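Local coordinates for protein beta-glucuronidase (uncultured Clostridium sp., PDB 6U7J) that probably hydrolyses beta-D-glucuronides, including estrogen conjugates, as a gut microbial family 2 glycoside hydrolase, at residues V465-Y470 / V502-Y507; F299-F304 / F544-H549. All blocks are in the same frame, centred on the assembly; numbering follows the deposited sequence.

Interaction 1 (V465-Y470 / V502-Y507); sequences VCINRY and VIVTEY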
loop_
_atom_site.group_PDB
_atom_site.type_symbol
_atom_site.label_atom_id
_atom_site.label_comp_id
_atom_site.label_asym_id
_atom_site.label_seq_id
_atom_site.Cartn_x
_atom_site.Cartn_y
_atom_site.Cartn_z
ATOM N N VAL B 465 -29.980 -11.249 -24.134
ATOM C CA VAL B 465 -28.604 -11.192 -24.632
ATOM C C VAL B 465 -27.725 -10.561 -23.561
ATOM O O VAL B 465 -28.035 -9.474 -23.042
ATOM C CB VAL B 465 -28.529 -10.408 -25.954
ATOM C CG1 VAL B 465 -27.067 -10.175 -26.351
ATOM C CG2 VAL B 465 -29.265 -11.148 -27.045
ATOM N N CYS B 466 -26.627 -11.237 -23.236
ATOM C CA CYS B 466 -25.719 -10.842 -22.161
ATOM C C CYS B 466 -24.331 -10.675 -22.768
ATOM O O CYS B 466 -23.814 -11.616 -23.383
ATOM C CB CYS B 466 -25.712 -11.908 -21.064
ATOM S SG CYS B 466 -27.211 -11.934 -20.060
ATOM N N ILE B 467 -23.732 -9.497 -22.617
ATOM C CA ILE B 467 -22.430 -9.230 -23.218
ATOM C C ILE B 467 -21.435 -8.797 -22.147
ATOM O O ILE B 467 -21.770 -8.038 -21.227
ATOM C CB ILE B 467 -22.513 -8.181 -24.352
ATOM C CG1 ILE B 467 -22.852 -6.786 -23.804
ATOM C CG2 ILE B 467 -23.546 -8.614 -25.389
ATOM C CD1 ILE B 467 -22.823 -5.696 -24.853
ATOM N N ASN B 468 -20.212 -9.312 -22.270
ATOM C CA ASN B 468 -19.081 -8.938 -21.433
ATOM C C ASN B 468 -18.211 -7.979 -22.239
ATOM O O ASN B 468 -17.644 -8.365 -23.268
ATOM C CB ASN B 468 -18.274 -10.169 -21.015
ATOM C CG ASN B 468 -19.027 -11.070 -20.035
ATOM O OD1 ASN B 468 -20.119 -10.735 -19.569
ATOM N ND2 ASN B 468 -18.432 -12.217 -19.712
ATOM N N ARG B 469 -18.103 -6.738 -21.780
ATOM C CA ARG B 469 -17.505 -5.693 -22.596
ATOM C C ARG B 469 -16.609 -4.836 -21.727
ATOM O O ARG B 469 -17.048 -4.341 -20.686
ATOM C CB ARG B 469 -18.586 -4.831 -23.262
ATOM C CG ARG B 469 -19.167 -5.461 -24.531
ATOM C CD ARG B 469 -18.068 -5.681 -25.538
ATOM N NE ARG B 469 -18.487 -6.360 -26.757
ATOM C CZ ARG B 469 -18.224 -7.637 -27.020
ATOM N NH1 ARG B 469 -17.568 -8.378 -26.128
ATOM N NH2 ARG B 469 -18.603 -8.177 -28.177
ATOM N N TYR B 470 -15.369 -4.648 -22.164
ATOM C CA TYR B 470 -14.351 -3.967 -21.385
ATOM C C TYR B 470 -13.724 -2.848 -22.201
ATOM O O TYR B 470 -12.500 -2.737 -22.343
ATOM C CB TYR B 470 -13.293 -4.953 -20.914
ATOM C CG TYR B 470 -13.788 -5.959 -19.920
ATOM C CD1 TYR B 470 -13.783 -5.670 -18.569
ATOM C CD2 TYR B 470 -14.247 -7.212 -20.328
ATOM C CE1 TYR B 470 -14.204 -6.579 -17.640
ATOM C CE2 TYR B 470 -14.678 -8.157 -19.392
ATOM C CZ TYR B 470 -14.652 -7.823 -18.048
ATOM O OH TYR B 470 -15.069 -8.706 -17.092
ATOM N N VAL B 502 -30.959 -6.455 -23.450
ATOM C CA VAL B 502 -29.521 -6.628 -23.265
ATOM C C VAL B 502 -29.151 -6.316 -21.818
ATOM O O VAL B 502 -29.610 -5.316 -21.247
ATOM C CB VAL B 502 -28.708 -5.737 -24.224
ATOM C CG1 VAL B 502 -27.216 -5.926 -23.981
ATOM C CG2 VAL B 502 -29.051 -6.055 -25.670
ATOM N N ILE B 503 -28.335 -7.186 -21.229
ATOM C CA ILE B 503 -27.642 -6.934 -19.975
ATOM C C ILE B 503 -26.152 -6.862 -20.283
ATOM O O ILE B 503 -25.625 -7.702 -21.025
ATOM C CB ILE B 503 -27.925 -8.037 -18.940
ATOM C CG1 ILE B 503 -29.418 -8.156 -18.650
ATOM C CG2 ILE B 503 -27.168 -7.780 -17.643
ATOM C CD1 ILE B 503 -29.728 -9.339 -17.774
ATOM N N VAL B 504 -25.477 -5.851 -19.745
ATOM C CA VAL B 504 -24.016 -5.819 -19.763
ATOM C C VAL B 504 -23.582 -6.582 -18.517
ATOM O O VAL B 504 -23.631 -6.061 -17.396
ATOM C CB VAL B 504 -23.454 -4.396 -19.799
ATOM C CG1 VAL B 504 -21.911 -4.443 -19.838
ATOM C CG2 VAL B 504 -23.981 -3.623 -21.022
ATOM N N THR B 505 -23.221 -7.846 -18.704
ATOM C CA THR B 505 -22.989 -8.722 -17.562
ATOM C C THR B 505 -21.609 -8.530 -16.942
ATOM O O THR B 505 -21.384 -9.010 -15.824
ATOM C CB THR B 505 -23.191 -10.192 -17.970
ATOM O OG1 THR B 505 -22.699 -10.404 -19.301
ATOM C CG2 THR B 505 -24.687 -10.588 -17.910
ATOM N N GLU B 506 -20.703 -7.825 -17.621
ATOM C CA GLU B 506 -19.354 -7.571 -17.123
ATOM C C GLU B 506 -18.827 -6.298 -17.771
ATOM O O GLU B 506 -18.978 -6.105 -18.984
ATOM C CB GLU B 506 -18.382 -8.731 -17.431
ATOM C CG GLU B 506 -18.613 -10.030 -16.648
ATOM C CD GLU B 506 -17.541 -11.087 -16.910
ATOM O OE1 GLU B 506 -16.427 -10.715 -17.330
ATOM O OE2 GLU B 506 -17.808 -12.300 -16.709
ATOM N N TYR B 507 -18.195 -5.449 -16.961
ATOM C CA TYR B 507 -17.395 -4.312 -17.411
ATOM C C TYR B 507 -16.661 -3.740 -16.201
ATOM O O TYR B 507 -17.152 -3.836 -15.076
ATOM C CB TYR B 507 -18.271 -3.240 -18.081
ATOM C CG TYR B 507 -19.283 -2.539 -17.189
ATOM C CD1 TYR B 507 -20.355 -3.221 -16.623
ATOM C CD2 TYR B 507 -19.192 -1.161 -16.963
ATOM C CE1 TYR B 507 -21.289 -2.556 -15.825
ATOM C CE2 TYR B 507 -20.114 -0.489 -16.172
ATOM C CZ TYR B 507 -21.166 -1.183 -15.616
ATOM O OH TYR B 507 -22.082 -0.512 -14.832
#

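Interaction 2 (F299-F304 / F544-H549); sequences FYFKGF and FVIGEH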
loop_
_atom_site.group_PDB
_atom_site.type_symbol
_atom_site.label_atom_id
_atom_site.label_comp_id
_atom_site.label_asym_id
_atom_site.label_seq_id
_atom_site.Cartn_x
_atom_site.Cartn_y
_atom_site.Cartn_z
ATOM N N PHE B 299 -38.016 -4.696 -14.135
ATOM C CA PHE B 299 -36.895 -4.919 -13.240
ATOM C C PHE B 299 -35.627 -4.591 -14.004
ATOM O O PHE B 299 -35.441 -5.049 -15.137
ATOM C CB PHE B 299 -36.873 -6.366 -12.730
ATOM C CG PHE B 299 -35.757 -6.658 -11.776
ATOM C CD1 PHE B 299 -35.856 -6.297 -10.443
ATOM C CD2 PHE B 299 -34.598 -7.286 -12.219
ATOM C CE1 PHE B 299 -34.811 -6.563 -9.556
ATOM C CE2 PHE B 299 -33.563 -7.562 -11.347
ATOM C CZ PHE B 299 -33.675 -7.192 -10.008
ATOM N N TYR B 300 -34.784 -3.759 -13.409
ATOM C CA TYR B 300 -33.493 -3.400 -13.978
ATOM C C TYR B 300 -32.422 -4.007 -13.077
ATOM O O TYR B 300 -32.398 -3.740 -11.873
ATOM C CB TYR B 300 -33.371 -1.873 -14.092
ATOM C CG TYR B 300 -32.126 -1.409 -14.810
ATOM C CD1 TYR B 300 -30.959 -1.132 -14.102
ATOM C CD2 TYR B 300 -32.103 -1.275 -16.193
ATOM C CE1 TYR B 300 -29.801 -0.719 -14.755
ATOM C CE2 TYR B 300 -30.941 -0.867 -16.858
ATOM C CZ TYR B 300 -29.798 -0.590 -16.124
ATOM O OH TYR B 300 -28.649 -0.173 -16.755
ATOM N N PHE B 301 -31.594 -4.884 -13.638
ATOM C CA PHE B 301 -30.547 -5.548 -12.858
ATOM C C PHE B 301 -29.446 -4.546 -12.491
ATOM O O PHE B 301 -28.851 -3.912 -13.372
ATOM C CB PHE B 301 -29.936 -6.713 -13.640
ATOM C CG PHE B 301 -30.879 -7.867 -13.900
ATOM C CD1 PHE B 301 -31.840 -7.790 -14.893
ATOM C CD2 PHE B 301 -30.752 -9.058 -13.194
ATOM C CE1 PHE B 301 -32.682 -8.854 -15.143
ATOM C CE2 PHE B 301 -31.580 -10.132 -13.454
ATOM C CZ PHE B 301 -32.556 -10.025 -14.423
ATOM N N LYS B 302 -29.181 -4.411 -11.191
ATOM C CA LYS B 302 -28.052 -3.644 -10.673
ATOM C C LYS B 302 -27.261 -4.537 -9.723
ATOM O O LYS B 302 -27.777 -4.934 -8.670
ATOM C CB LYS B 302 -28.521 -2.383 -9.932
ATOM C CG LYS B 302 -29.445 -1.457 -10.720
ATOM C CD LYS B 302 -29.997 -0.356 -9.814
ATOM C CE LYS B 302 -30.800 -0.958 -8.664
ATOM N NZ LYS B 302 -31.230 0.071 -7.687
ATOM N N GLY B 303 -26.006 -4.817 -10.065
ATOM C CA GLY B 303 -25.208 -5.687 -9.223
ATOM C C GLY B 303 -23.908 -6.132 -9.854
ATOM O O GLY B 303 -23.255 -5.354 -10.559
ATOM N N PHE B 304 -23.540 -7.394 -9.622
ATOM C CA PHE B 304 -22.224 -7.920 -9.955
ATOM C C PHE B 304 -22.320 -9.397 -10.274
ATOM O O PHE B 304 -23.131 -10.122 -9.693
ATOM C CB PHE B 304 -21.215 -7.817 -8.793
ATOM C CG PHE B 304 -21.150 -6.479 -8.139
ATOM C CD1 PHE B 304 -22.020 -6.155 -7.109
ATOM C CD2 PHE B 304 -20.189 -5.562 -8.528
ATOM C CE1 PHE B 304 -21.953 -4.925 -6.494
ATOM C CE2 PHE B 304 -20.112 -4.314 -7.923
ATOM C CZ PHE B 304 -21.000 -3.991 -6.900
ATOM N N PHE B 544 -33.201 -0.405 -24.492
ATOM C CA PHE B 544 -33.340 -1.856 -24.493
ATOM C C PHE B 544 -32.424 -2.540 -23.482
ATOM O O PHE B 544 -32.393 -3.777 -23.420
ATOM C CB PHE B 544 -33.060 -2.390 -25.900
ATOM C CG PHE B 544 -31.743 -1.944 -26.447
ATOM C CD1 PHE B 544 -30.588 -2.654 -26.158
ATOM C CD2 PHE B 544 -31.651 -0.800 -27.222
ATOM C CE1 PHE B 544 -29.360 -2.241 -26.645
ATOM C CE2 PHE B 544 -30.416 -0.381 -27.715
ATOM C CZ PHE B 544 -29.271 -1.111 -27.428
ATOM N N VAL B 545 -31.681 -1.779 -22.689
ATOM C CA VAL B 545 -30.751 -2.351 -21.725
ATOM C C VAL B 545 -31.503 -2.590 -20.419
ATOM O O VAL B 545 -32.081 -1.664 -19.851
ATOM C CB VAL B 545 -29.536 -1.429 -21.537
ATOM C CG1 VAL B 545 -28.795 -1.758 -20.253
ATOM C CG2 VAL B 545 -28.603 -1.561 -22.735
ATOM N N ILE B 546 -31.525 -3.836 -19.943
ATOM C CA ILE B 546 -32.312 -4.152 -18.754
ATOM C C ILE B 546 -31.436 -4.448 -17.541
ATOM O O ILE B 546 -31.952 -4.858 -16.495
ATOM C CB ILE B 546 -33.300 -5.310 -19.012
ATOM C CG1 ILE B 546 -32.576 -6.505 -19.619
ATOM C CG2 ILE B 546 -34.420 -4.853 -19.928
ATOM C CD1 ILE B 546 -33.253 -7.851 -19.330
ATOM N N GLY B 547 -30.133 -4.248 -17.635
ATOM C CA GLY B 547 -29.313 -4.423 -16.453
ATOM C C GLY B 547 -27.856 -4.116 -16.708
ATOM O O GLY B 547 -27.381 -4.107 -17.853
ATOM N N GLU B 548 -27.148 -3.881 -15.601
ATOM C CA GLU B 548 -25.714 -3.631 -15.622
ATOM C C GLU B 548 -25.081 -4.384 -14.463
ATOM O O GLU B 548 -25.482 -4.218 -13.304
ATOM C CB GLU B 548 -25.404 -2.121 -15.535
ATOM C CG GLU B 548 -25.795 -1.454 -14.214
ATOM C CD GLU B 548 -25.889 0.072 -14.326
ATOM O OE1 GLU B 548 -26.547 0.557 -15.278
ATOM O OE2 GLU B 548 -25.309 0.781 -13.467
ATOM N N HIS B 549 -24.100 -5.218 -14.767
ATOM C CA HIS B 549 -23.380 -5.953 -13.735
ATOM C C HIS B 549 -21.918 -5.587 -13.885
ATOM O O HIS B 549 -21.294 -5.907 -14.905
ATOM C CB HIS B 549 -23.605 -7.465 -13.844
ATOM C CG HIS B 549 -24.789 -7.957 -13.060
ATOM N ND1 HIS B 549 -24.996 -9.291 -12.785
ATOM C CD2 HIS B 549 -25.830 -7.291 -12.503
ATOM C CE1 HIS B 549 -26.107 -9.426 -12.079
ATOM N NE2 HIS B 549 -26.633 -8.227 -11.895
#

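Interaction 1 (V465-Y470 / V502-Y507)
Strands 465-468 and 502-506 run parallel, and the contact is tightest at their C-terminal ends. I467 N donates to I503 O, and I467 O accepts T505 N. One step later the register slips: N468 faces E506, and T505 is the extra residue of a beta bulge. T505 holds OG1 in the crowded position between its backbone N and carbonyl carbon, chi1 37°, from where it donates to N468 OD1 at 2.6 Å, nearly along the C=O axis. The N468 amide is thereby fixed and stacks obliquely over the E506 carboxylate, planes 25° apart, while its ND2 bonds to E417. Y470 brings its hydroxyl to the anti lone pair of E506 OE1, a very short 2.4 Å bond; E506 OE2 pairs with R338. The arginine and the tyrosine hydroxyl would probably favour a charged carboxylate.

Packing is looser on the face of V465, I467, V502 and V504, where I467 CG1 and V504 CG2 stay 4.4 Å apart and helix 480-498 covers V465 and I467. Toward the partly exposed side, R469 leads away from 502-507 to D490, although its backbone N still donates to E506 O at 3.0 Å. E506 ends a TIM-barrel strand, with E417 close by, consistent with the paired active-site glutamates of family 2 glycosidases.

Interaction 2 (F299-F304 / F544-H549)
Y300 lies flat across the neighbouring backbone. With CG anti to its own N (chi1 -174°), one ring face covers G547, whose CA sits 3.9 Å from the ring centroid in a CH-pi contact. The same turn sends the Y300 hydroxyl to E548, where OH donates to the anti lone pair of OE1 at 2.7 Å; ring and carboxylate planes stand 74° apart. E548 OE1 also pairs with R589, so two groups grip one oxygen.

F301 projects to the face of the sheet opposite K302 and E548. Its ring turns an edge to the I546 carbonyl, CD1 lying 3.3 Å from I546 O, and F299 places CE2 over the centre of one F301 ring face. G547, without a side chain, lets F301 CB come to 3.7 Å from its CA. H549, on the same face as F301, lays its ring against the backbone of G303 and F304, with F304 N 3.6 Å above the ring plane; its NE2 is held by S336.

Backbone hydrogen bonds join the parallel strands: F301 N to I546 O, E548 N to F301 O at 2.8 Å, and a weak G303 N to E548 O. Inside the barrel F301 meets V358, I360 and I503 of other strands, while outside it helix 525-540 packs on V545 and E548, and W590 of helix 581-592 bonds K302 and E548.

From the N terminus, the chain enters the TIM barrel at 299-304, passes through the middle strands to 465-470, turns out through helix 480-498 and returns at 502-507, where interaction 1 closes a short beta-alpha-beta crossover. After helix 525-540 it reaches 544-549, and interaction 2 joins this last barrel strand to the first, shutting the ring over a loop of some 240 residues that contains interaction 1 entirely. The two contacts do not cross. They share a seam: 502-506 and 545-551 are sheet neighbours, with probable hydrogen bonds V502 O to I546 N and V504 O to H549 N. Together they tie the sixth, seventh, eighth and first strands into continuous barrel wall.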